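Local atomic coordinates of translation initiation factor eif-2b-like protein (PDB entry 4ZEO), a protein that probably acts in translation initiation as the delta subunit of eIF2B, the GDP-GTP exchange factor complex that serves eIF2. Residues A[321-326]-A[336-341]; A[287-292]-A[372-377]. All blocks are in the same frame, centred on the assembly; numbering follows the deposited sequence.

Contact 1 (A[321-326]-A[336-341]); sequences EGKELA and VLYSPN
The phenol oxygen of Tyr338 lies beside the first turn of the helix, with OH 3.6 Å from Lys323 CB, and hydrogen-bonds to Asp315 OD1. The other carboxylate oxygen of Asp315 receives a weak bond from Gly322 N, tying ring and helix start to one acidic side chain. Together the segments form the second half of a beta-alpha-beta unit, in which helix 321-331 leads back to strand 336-338, outermost in the parallel sheet within this chain. The short axes run nearly antiparallel, at 163° and 9.1 Å apart.

Tyr338 carries the contact. Its CG stands anti to the backbone N (chi1 176°), which extends the ring from the strand toward the helix backbone. There CE1 packs obliquely against the peptide joining Gly322 to Lys323, 3.4 Å from Gly322 C.

Lys323 crosses the tyrosine at about a right angle and sets CG over one face. The CH-pi contact places Lys323 CG 4.1 Å from the Tyr338 ring centroid, displaced toward the rim on the CE2 side. The chain runs extended away from the ring to CE, and the bend at chi4 (75°) turns Lys323 NZ back to 4.2 Å from Tyr338 CE2.

One turn further on, Ala326 points at the strand and fills the angle between two residues of it. Its CB approaches Tyr338 CD1 obliquely at 4.2 Å, and it meets Val336 through a single methyl, with Ala326 CB 3.7 Å from Val336 CG1.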
# COMPACT_ATOMS: atom_id res chain seq x y z
N GLU A 321 -7.91 0.18 -15.56
CA GLU A 321 -7.49 1.36 -14.81
C GLU A 321 -6.31 2.12 -15.45
O GLU A 321 -6.12 3.31 -15.19
CB GLU A 321 -7.11 1.00 -13.38
CG GLU A 321 -8.22 1.07 -12.39
CD GLU A 321 -7.70 0.84 -10.98
OE1 GLU A 321 -7.39 -0.32 -10.63
OE2 GLU A 321 -7.57 1.84 -10.23
N GLY A 322 -5.46 1.40 -16.16
CA GLY A 322 -4.32 2.00 -16.84
C GLY A 322 -4.64 3.12 -17.82
O GLY A 322 -3.79 3.99 -18.09
N LYS A 323 -5.83 3.08 -18.40
CA LYS A 323 -6.28 4.12 -19.31
C LYS A 323 -6.41 5.45 -18.55
O LYS A 323 -6.04 6.51 -19.05
CB LYS A 323 -7.60 3.71 -19.97
CG LYS A 323 -7.78 4.25 -21.37
CD LYS A 323 -9.21 4.09 -21.83
CE LYS A 323 -9.41 4.61 -23.26
NZ LYS A 323 -8.86 3.70 -24.31
N GLU A 324 -6.92 5.39 -17.33
CA GLU A 324 -6.98 6.56 -16.47
C GLU A 324 -5.57 7.07 -16.11
O GLU A 324 -5.32 8.27 -16.08
CB GLU A 324 -7.78 6.25 -15.21
CG GLU A 324 -9.28 6.22 -15.47
CD GLU A 324 -9.79 7.54 -15.98
OE1 GLU A 324 -10.68 7.54 -16.86
OE2 GLU A 324 -9.29 8.59 -15.52
N LEU A 325 -4.64 6.17 -15.83
CA LEU A 325 -3.26 6.58 -15.60
C LEU A 325 -2.67 7.28 -16.83
O LEU A 325 -2.03 8.33 -16.71
CB LEU A 325 -2.39 5.38 -15.20
CG LEU A 325 -0.90 5.73 -15.06
CD1 LEU A 325 -0.71 6.81 -13.99
CD2 LEU A 325 -0.05 4.48 -14.75
N ALA A 326 -2.91 6.71 -18.01
CA ALA A 326 -2.41 7.30 -19.25
C ALA A 326 -2.99 8.70 -19.44
O ALA A 326 -2.32 9.59 -19.94
CB ALA A 326 -2.75 6.41 -20.46
N VAL A 336 2.60 9.14 -23.69
CA VAL A 336 2.23 7.82 -23.21
C VAL A 336 1.73 6.91 -24.33
O VAL A 336 0.91 7.32 -25.17
CB VAL A 336 1.15 7.90 -22.12
CG1 VAL A 336 0.77 6.50 -21.64
CG2 VAL A 336 1.62 8.76 -20.95
N LEU A 337 2.24 5.68 -24.34
CA LEU A 337 1.75 4.62 -25.21
C LEU A 337 0.90 3.66 -24.38
O LEU A 337 1.35 3.07 -23.41
CB LEU A 337 2.92 3.89 -25.85
CG LEU A 337 2.66 2.85 -26.92
CD1 LEU A 337 1.78 3.41 -28.02
CD2 LEU A 337 4.00 2.38 -27.47
N TYR A 338 -0.36 3.53 -24.76
CA TYR A 338 -1.28 2.74 -23.97
C TYR A 338 -1.69 1.44 -24.65
O TYR A 338 -2.11 1.43 -25.80
CB TYR A 338 -2.55 3.55 -23.65
CG TYR A 338 -3.56 2.73 -22.92
CD1 TYR A 338 -3.37 2.41 -21.59
CD2 TYR A 338 -4.70 2.23 -23.56
CE1 TYR A 338 -4.28 1.63 -20.89
CE2 TYR A 338 -5.62 1.45 -22.87
CZ TYR A 338 -5.41 1.16 -21.54
OH TYR A 338 -6.30 0.41 -20.82
N SER A 339 -1.63 0.35 -23.90
CA SER A 339 -2.11 -0.91 -24.40
C SER A 339 -3.14 -1.46 -23.42
O SER A 339 -2.86 -1.53 -22.22
CB SER A 339 -0.96 -1.89 -24.60
OG SER A 339 -1.37 -2.94 -25.45
N PRO A 340 -4.34 -1.81 -23.91
CA PRO A 340 -5.40 -2.36 -23.08
C PRO A 340 -5.10 -3.77 -22.57
O PRO A 340 -5.78 -4.26 -21.69
CB PRO A 340 -6.61 -2.39 -24.02
CG PRO A 340 -6.01 -2.50 -25.35
CD PRO A 340 -4.79 -1.62 -25.29
N ASN A 341 -4.12 -4.43 -23.17
CA ASN A 341 -3.80 -5.81 -22.84
C ASN A 341 -2.32 -6.12 -22.79
O ASN A 341 -1.49 -5.24 -22.97
CB ASN A 341 -4.47 -6.75 -23.83
CG ASN A 341 -4.23 -6.32 -25.26
OD1 ASN A 341 -3.09 -6.26 -25.71
ND2 ASN A 341 -5.31 -6.07 -25.98

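Contact 2 (A[287-292]-A[372-377]); sequences VTYGRH and SGTADV
Strand 285-289 meets the first turn of helix 374-384 chiefly through Tyr289. Earlier on the strand, Val287 points to the same side but only comes near the helix, its side chain resting on Val355 of the adjacent strand 354-358. Thr288 turns the other way, toward Leu325 of helix 321-331, and its OG1 is held by Phe356 O.

Tyr289 has CG anti to the backbone N (chi1 179°), which carries the ring off the sheet face and along the helix start. At its far end OH donates a hydrogen bond of 2.7 Å to Ser372 O. The donor lies in the carbonyl plane on a lone pair, with a C=O...OH angle of 139°, and this oxygen sits at the ring's edge.

Over one face lies Gly373 O, offset toward the rim. Gly373 occupies the N-cap position with positive phi, and a side chain there would run into Tyr289 OH. Thr374 crosses the ring obliquely, its OG1 3.5 Å from Tyr289 CD2, while that hydroxyl is bonded to Pro371 O. Val377 adds an apolar contact through one methyl, CG2 lying 4.0 Å from Tyr289 CG. A phenylalanine in place of Tyr289 would probably leave the Ser372 carbonyl without this donor and loosen the hold on the loop before the helix.

Past the tyrosine the chain turns away from helix 374-384. Gly290 turns it at a positive phi, Arg291 forms a salt bridge with Glu296, and His292 N-caps helix 293-304, ND1 accepting from Leu294 N. A strand side chain reaching the turn that leads into a covering helix fits the Rossmann-like fold of this family.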
# COMPACT_ATOMS: atom_id res chain seq x y z
N VAL A 287 8.17 1.48 -18.43
CA VAL A 287 7.04 0.59 -18.61
C VAL A 287 6.34 0.36 -17.27
O VAL A 287 6.98 0.21 -16.23
CB VAL A 287 7.47 -0.76 -19.22
CG1 VAL A 287 6.23 -1.65 -19.43
CG2 VAL A 287 8.23 -0.54 -20.54
N THR A 288 5.02 0.41 -17.27
CA THR A 288 4.30 0.04 -16.06
C THR A 288 3.01 -0.66 -16.44
O THR A 288 2.64 -0.69 -17.63
CB THR A 288 4.05 1.25 -15.14
OG1 THR A 288 3.71 0.77 -13.83
CG2 THR A 288 2.92 2.14 -15.68
N TYR A 289 2.37 -1.27 -15.44
CA TYR A 289 1.17 -2.08 -15.64
C TYR A 289 0.01 -1.60 -14.77
O TYR A 289 0.11 -1.57 -13.54
CB TYR A 289 1.48 -3.54 -15.35
CG TYR A 289 0.33 -4.50 -15.50
CD1 TYR A 289 -0.25 -4.74 -16.75
CD2 TYR A 289 -0.18 -5.18 -14.40
CE1 TYR A 289 -1.29 -5.64 -16.89
CE2 TYR A 289 -1.23 -6.07 -14.53
CZ TYR A 289 -1.78 -6.30 -15.78
OH TYR A 289 -2.82 -7.20 -15.92
N GLY A 290 -1.10 -1.24 -15.41
CA GLY A 290 -2.27 -0.76 -14.72
C GLY A 290 -1.98 0.56 -14.06
O GLY A 290 -1.08 1.29 -14.47
N ARG A 291 -2.74 0.87 -13.02
CA ARG A 291 -2.51 2.10 -12.28
C ARG A 291 -2.18 1.87 -10.83
O ARG A 291 -3.05 1.53 -10.04
CB ARG A 291 -3.74 2.98 -12.38
CG ARG A 291 -3.59 4.31 -11.71
CD ARG A 291 -4.90 5.03 -11.77
NE ARG A 291 -4.75 6.43 -11.44
CZ ARG A 291 -5.72 7.32 -11.57
NH1 ARG A 291 -6.90 6.95 -12.05
NH2 ARG A 291 -5.51 8.59 -11.24
N HIS A 292 -0.93 2.11 -10.46
CA HIS A 292 -0.55 2.03 -9.06
C HIS A 292 -0.13 3.43 -8.61
O HIS A 292 0.70 4.08 -9.25
CB HIS A 292 0.60 1.05 -8.84
CG HIS A 292 0.76 0.63 -7.40
ND1 HIS A 292 1.41 1.41 -6.46
CD2 HIS A 292 0.37 -0.49 -6.76
CE1 HIS A 292 1.39 0.78 -5.30
NE2 HIS A 292 0.76 -0.37 -5.45
N SER A 372 -3.28 -9.23 -10.95
CA SER A 372 -2.98 -10.30 -11.88
C SER A 372 -2.49 -9.73 -13.23
O SER A 372 -3.08 -8.80 -13.78
CB SER A 372 -4.22 -11.17 -12.02
OG SER A 372 -4.18 -11.93 -13.19
N GLY A 373 -1.41 -10.30 -13.75
CA GLY A 373 -0.76 -9.79 -14.96
C GLY A 373 0.53 -9.02 -14.68
O GLY A 373 1.33 -8.82 -15.60
N THR A 374 0.78 -8.64 -13.42
CA THR A 374 2.03 -7.98 -13.03
C THR A 374 3.23 -8.91 -13.22
O THR A 374 4.29 -8.49 -13.69
CB THR A 374 1.99 -7.53 -11.55
OG1 THR A 374 0.98 -6.53 -11.39
CG2 THR A 374 3.35 -6.96 -11.09
N ALA A 375 3.03 -10.19 -12.86
CA ALA A 375 4.07 -11.21 -12.98
C ALA A 375 4.50 -11.43 -14.42
O ALA A 375 5.69 -11.60 -14.69
CB ALA A 375 3.59 -12.52 -12.38
N ASP A 376 3.55 -11.40 -15.35
CA ASP A 376 3.90 -11.60 -16.76
C ASP A 376 4.79 -10.46 -17.24
O ASP A 376 5.75 -10.70 -17.97
CB ASP A 376 2.64 -11.72 -17.62
CG ASP A 376 1.75 -12.85 -17.16
OD1 ASP A 376 2.02 -14.01 -17.52
OD2 ASP A 376 0.81 -12.60 -16.40
N VAL A 377 4.47 -9.24 -16.82
CA VAL A 377 5.26 -8.07 -17.16
C VAL A 377 6.70 -8.17 -16.60
O VAL A 377 7.66 -7.98 -17.35
CB VAL A 377 4.60 -6.78 -16.62
CG1 VAL A 377 5.43 -5.55 -16.98
CG2 VAL A 377 3.21 -6.64 -17.18

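In the fold
The two contacts are neighbours, their centres about 11 Å apart, and both reach the same six-stranded parallel sheet. Along the chain, contact 1 is nested inside the loop that contact 2 closes, in the order 287-292, 321-326, 336-341, 372-377. Strand 310-314 lies between strands 285-289 and 336-338, and helices 321-331 and 374-384 cover opposite faces of the sheet. The contacts meet where Arg291 and Gly290 pack on helix 321-331: Glu324 CB is 3.4 Å from Arg291 NH1, and Leu325 CB is 3.8 Å from Arg291 CG. In this Rossmann-like domain, strand 285-289 and the loop after it thus touch a helix on each face: Tyr289 helix 374-384, and Thr288, Gly290 and Arg291 helix 321-331.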